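Polyphosphate kinase (Porphyromonas gingivalis, PDB 2O8R) probably catalyses the reversible transfer of the terminal phosphate of ATP to a growing polyphosphate chain, as a member of the polyphosphate kinase 1 family. Local coordinates at residues E210-I213 / K214-D218; I524-E527 / I528-K532. The protein carries 3 engineered substitutions. All blocks are in the same frame, centred on the assembly; numbering follows the deposited sequence.

In the fold
Both contacts are local, each made by side chains and backbone groups a few residues apart in one continuous run of chain. Contact 1 (210-218) takes in the end of helix 209-214 and the turn into helix 217-220, within the middle domain. Contact 2 (524-532) is the last part of helix 516-532, within the second C-terminal domain, of the PLD clan. They lie on opposite sides of the chain's centre, each centred about 35 Å from it. The centres of contact 1 and contact 2 are about 68 Å apart, and the nearest atoms of contact 1 and contact 2 about 49 Å apart. Both sit away from the predicted ATP and magnesium sites and the predicted phosphohistidine H439.

Contact 1. Residues E210-I213 / K214-D218; sequences EDII and KEHLD
The imidazole of H216 reaches back one helical turn and binds the backbone carbonyl of I212. CB of H216 lies near both I212 O and I213 O. CG stands beside the backbone N (chi1 -62°), which swings the ring back toward the preceding turn. ND1 of H216 then donates to I212 O over 2.9 Å. The oxygen meets the ring at its edge, close to the ring plane, while the donor is tilted from the carbonyl plane. ND1 and CE1 of H216 also touch CG2 of I212, with ND1 to CG2 at 3.8 Å. The two side chains run alongside each other and point the same way. Beyond this contact, the ring stacks on F135 of helix 125-139.

Helix 209-214 passes here into a turn. K214 N bonds E210 O and E215 N bonds D211 O, as in an alpha helix. E215 N also makes a weak bond to I212 O, so this oxygen takes the H216 ring donor as well. H216 N bonds I213 O, only three residues back, at 2.9 Å. A type I beta turn from K214 to L217 leads into helix 217-220.

On the next carbonyl, CG of L217 rests 3.5 Å from I213 O. CD2 of L217 meets CG2 of I213 at 4.2 Å. L217 also touches V226 of strand 225-235, and I213 touches I139 of helix 125-139.

The K214 chain runs back along the carbonyl of E210. CG of K214 is 3.1 Å from E210 O, and its CD comes near OD1 of D211. OD1 of D211 and NZ of K214 stay 4.8 Å apart. OD2 of D211 bonds Y300 OH, and E210 forms a salt bridge with R191.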
loop_
_atom_site.group_PDB
_atom_site.type_symbol
_atom_site.label_atom_id
_atom_site.label_comp_id
_atom_site.label_asym_id
_atom_site.label_seq_id
_atom_site.Cartn_x
_atom_site.Cartn_y
_atom_site.Cartn_z
ATOM N N GLU A 210 23.713 0.874 6.476
ATOM C CA GLU A 210 24.489 0.111 7.470
ATOM C C GLU A 210 25.923 0.598 7.592
ATOM O O GLU A 210 26.538 0.446 8.643
ATOM C CB GLU A 210 24.445 -1.406 7.223
ATOM C CG GLU A 210 25.187 -1.900 5.976
ATOM C CD GLU A 210 24.303 -1.957 4.730
ATOM O OE1 GLU A 210 23.365 -1.135 4.609
ATOM O OE2 GLU A 210 24.558 -2.824 3.863
ATOM N N ASP A 211 26.445 1.190 6.520
ATOM C CA ASP A 211 27.765 1.800 6.563
ATOM C C ASP A 211 27.776 3.000 7.522
ATOM O O ASP A 211 28.643 3.109 8.382
ATOM C CB ASP A 211 28.223 2.190 5.156
ATOM C CG ASP A 211 28.827 1.020 4.384
ATOM O OD1 ASP A 211 29.093 -0.040 4.983
ATOM O OD2 ASP A 211 29.048 1.168 3.168
ATOM N N ILE A 212 26.784 3.872 7.396
ATOM C CA ILE A 212 26.656 5.003 8.297
ATOM C C ILE A 212 26.619 4.546 9.742
ATOM O O ILE A 212 27.344 5.087 10.578
ATOM C CB ILE A 212 25.416 5.859 7.996
ATOM C CG1 ILE A 212 25.423 6.288 6.514
ATOM C CG2 ILE A 212 25.368 7.076 8.972
ATOM C CD1 ILE A 212 24.059 6.756 6.012
ATOM N N ILE A 213 25.792 3.547 10.028
ATOM C CA ILE A 213 25.712 3.000 11.379
ATOM C C ILE A 213 27.093 2.528 11.874
ATOM O O ILE A 213 27.537 2.910 12.954
ATOM C CB ILE A 213 24.647 1.887 11.484
ATOM C CG1 ILE A 213 23.248 2.492 11.279
ATOM C CG2 ILE A 213 24.742 1.195 12.844
ATOM C CD1 ILE A 213 22.092 1.519 11.475
ATOM N N LYS A 214 27.784 1.749 11.051
ATOM C CA LYS A 214 29.134 1.285 11.357
ATOM C C LYS A 214 30.086 2.417 11.771
ATOM O O LYS A 214 30.899 2.257 12.675
ATOM C CB LYS A 214 29.712 0.536 10.152
ATOM C CG LYS A 214 29.074 -0.845 9.879
ATOM C CD LYS A 214 29.849 -1.559 8.784
ATOM C CE LYS A 214 29.688 -3.046 8.839
ATOM N NZ LYS A 214 30.551 -3.661 7.812
ATOM N N GLU A 215 29.955 3.563 11.119
ATOM C CA GLU A 215 30.844 4.689 11.324
ATOM C C GLU A 215 30.529 5.458 12.625
ATOM O O GLU A 215 31.262 6.362 13.025
ATOM C CB GLU A 215 30.751 5.611 10.101
ATOM C CG GLU A 215 31.853 6.656 9.944
ATOM C CD GLU A 215 33.256 6.070 9.997
ATOM O OE1 GLU A 215 33.457 4.918 9.547
ATOM O OE2 GLU A 215 34.165 6.774 10.486
ATOM N N HIS A 216 29.445 5.100 13.296
ATOM C CA HIS A 216 29.048 5.835 14.492
ATOM C C HIS A 216 28.757 4.923 15.679
ATOM O O HIS A 216 28.118 5.337 16.645
ATOM C CB HIS A 216 27.841 6.729 14.191
ATOM C CG HIS A 216 28.111 7.781 13.165
ATOM N ND1 HIS A 216 27.851 7.600 11.825
ATOM C CD2 HIS A 216 28.638 9.021 13.281
ATOM C CE1 HIS A 216 28.198 8.687 11.160
ATOM N NE2 HIS A 216 28.672 9.567 12.021
ATOM N N LEU A 217 29.241 3.688 15.605
ATOM C CA LEU A 217 28.972 2.693 16.629
ATOM C C LEU A 217 29.501 3.141 17.986
ATOM O O LEU A 217 28.936 2.789 19.026
ATOM C CB LEU A 217 29.579 1.342 16.235
ATOM C CG LEU A 217 28.854 0.523 15.161
ATOM C CD1 LEU A 217 29.711 -0.620 14.690
ATOM C CD2 LEU A 217 27.539 0.002 15.698
ATOM N N ASP A 218 30.564 3.945 17.961
ATOM C CA ASP A 218 31.165 4.500 19.175
ATOM C C ASP A 218 30.221 5.368 20.009
ATOM O O ASP A 218 30.386 5.446 21.222
ATOM C CB ASP A 218 32.437 5.280 18.849
ATOM C CG ASP A 218 32.272 6.173 17.648
ATOM O OD1 ASP A 218 32.312 5.655 16.506
ATOM O OD2 ASP A 218 32.103 7.393 17.847
#

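Contact 2. Residues I524-E527 / I528-K532; sequences IERE and IENVK
Backbone bonds between I524-E527 and I528-K532 are the strongest polar links here, and they follow the i to i+4 pattern of an alpha helix. E529 N donates to E525 O at 2.9 Å, with a nearly straight N-H...O angle of 169°. N530 N bonds R526 O at 3.1 Å. I528 N to I524 O and V531 N to E527 O are longer.

Two side chains, N530 and E529, fold back over these carbonyls without bonding them. The N530 amide lies beside R526 O, with ND2 of N530 at 3.0 Å from that oxygen and poorly angled for a bond. OD1 of N530 lies 4.1 Å from CG of R526. The two side chains run side by side, their guanidinium and amide planes 38° apart.

The E529 chain lies back over the E525 carbonyl. OE2 of E529 is 3.7 Å from CB of E525. The carboxylates of E525 and E529 remain apart, and E525 is paired with R557 of helix 549-560.

The E525 chain is folded about its CB-CG bond (chi2 -55°), which brings its carboxylate across the end of I528. OE1 of E525 meets CD1 of I528 at 3.5 Å.

The charged tips tie this last part of helix 516-532 to its surroundings. R526 pairs with E610 of strand 610-614. E527 accepts bonds from the backbone N of N605 and of Y538, at the start of strand 538-543. I524 touches Q554 and A558 of helix 549-560, M539 of strand 538-543 and F603 of strand 600-603.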
loop_
_atom_site.group_PDB
_atom_site.type_symbol
_atom_site.label_atom_id
_atom_site.label_comp_id
_atom_site.label_asym_id
_atom_site.label_seq_id
_atom_site.Cartn_x
_atom_site.Cartn_y
_atom_site.Cartn_z
ATOM N N ILE A 524 0.796 -34.165 -30.415
ATOM C CA ILE A 524 2.182 -34.606 -30.561
ATOM C C ILE A 524 2.260 -35.873 -31.395
ATOM O O ILE A 524 3.116 -35.997 -32.278
ATOM C CB ILE A 524 2.865 -34.872 -29.206
ATOM C CG1 ILE A 524 2.993 -33.570 -28.409
ATOM C CG2 ILE A 524 4.241 -35.485 -29.434
ATOM C CD1 ILE A 524 3.433 -33.755 -26.966
ATOM N N GLU A 525 1.356 -36.808 -31.101
ATOM C CA GLU A 525 1.278 -38.065 -31.818
ATOM C C GLU A 525 1.065 -37.844 -33.311
ATOM O O GLU A 525 1.719 -38.482 -34.138
ATOM C CB GLU A 525 0.155 -38.940 -31.271
ATOM C CG GLU A 525 0.505 -39.735 -30.035
ATOM C CD GLU A 525 1.733 -40.607 -30.198
ATOM O OE1 GLU A 525 2.101 -40.975 -31.337
ATOM O OE2 GLU A 525 2.330 -40.944 -29.161
ATOM N N ARG A 526 0.162 -36.927 -33.650
ATOM C CA ARG A 526 -0.135 -36.624 -35.044
ATOM C C ARG A 526 1.107 -36.232 -35.837
ATOM O O ARG A 526 1.223 -36.575 -37.020
ATOM C CB ARG A 526 -1.193 -35.537 -35.147
ATOM C CG ARG A 526 -1.493 -35.128 -36.574
ATOM C CD ARG A 526 -2.773 -34.370 -36.665
ATOM N NE ARG A 526 -2.663 -33.081 -36.004
ATOM C CZ ARG A 526 -3.567 -32.117 -36.101
ATOM N NH1 ARG A 526 -4.647 -32.294 -36.850
ATOM N NH2 ARG A 526 -3.382 -30.974 -35.457
ATOM N N GLU A 527 2.035 -35.535 -35.181
ATOM C CA GLU A 527 3.301 -35.160 -35.812
ATOM C C GLU A 527 4.158 -36.391 -36.009
ATOM O O GLU A 527 4.830 -36.508 -37.034
ATOM C CB GLU A 527 4.079 -34.120 -34.993
ATOM C CG GLU A 527 3.339 -32.834 -34.711
ATOM C CD GLU A 527 3.156 -31.965 -35.940
ATOM O OE1 GLU A 527 4.130 -31.824 -36.718
ATOM O OE2 GLU A 527 2.032 -31.418 -36.112
ATOM N N ILE A 528 4.134 -37.307 -35.037
ATOM C CA ILE A 528 4.906 -38.549 -35.166
ATOM C C ILE A 528 4.442 -39.342 -36.382
ATOM O O ILE A 528 5.260 -39.751 -37.205
ATOM C CB ILE A 528 4.821 -39.450 -33.916
ATOM C CG1 ILE A 528 5.430 -38.756 -32.698
ATOM C CG2 ILE A 528 5.517 -40.791 -34.179
ATOM C CD1 ILE A 528 5.281 -39.554 -31.436
ATOM N N GLU A 529 3.126 -39.521 -36.488
ATOM C CA GLU A 529 2.496 -40.213 -37.612
ATOM C C GLU A 529 2.917 -39.618 -38.940
ATOM O O GLU A 529 3.386 -40.327 -39.824
ATOM C CB GLU A 529 0.977 -40.132 -37.500
ATOM C CG GLU A 529 0.416 -40.754 -36.237
ATOM C CD GLU A 529 -0.909 -40.138 -35.832
ATOM O OE1 GLU A 529 -1.770 -39.936 -36.717
ATOM O OE2 GLU A 529 -1.093 -39.856 -34.629
ATOM N N ASN A 530 2.762 -38.306 -39.058
ATOM C CA ASN A 530 3.056 -37.594 -40.289
ATOM C C ASN A 530 4.459 -37.861 -40.815
ATOM O O ASN A 530 4.671 -37.920 -42.026
ATOM C CB ASN A 530 2.842 -36.086 -40.094
ATOM C CG ASN A 530 1.370 -35.705 -39.924
ATOM O OD1 ASN A 530 1.051 -34.532 -39.745
ATOM N ND2 ASN A 530 0.474 -36.691 -39.972
ATOM N N VAL A 531 5.414 -38.019 -39.899
ATOM C CA VAL A 531 6.794 -38.338 -40.265
ATOM C C VAL A 531 6.893 -39.763 -40.824
ATOM O O VAL A 531 7.674 -40.038 -41.739
ATOM C CB VAL A 531 7.754 -38.157 -39.071
ATOM C CG1 VAL A 531 9.178 -38.623 -39.425
ATOM C CG2 VAL A 531 7.771 -36.717 -38.640
ATOM N N LYS A 532 6.083 -40.659 -40.277
ATOM C CA LYS A 532 6.011 -42.018 -40.780
ATOM C C LYS A 532 5.317 -42.075 -42.152
ATOM O O LYS A 532 5.570 -42.985 -42.943
ATOM C CB LYS A 532 5.337 -42.926 -39.752
ATOM C CG LYS A 532 6.119 -43.008 -38.449
ATOM C CD LYS A 532 5.371 -43.800 -37.394
ATOM C CE LYS A 532 6.226 -43.986 -36.152
ATOM N NZ LYS A 532 5.429 -44.548 -35.023
#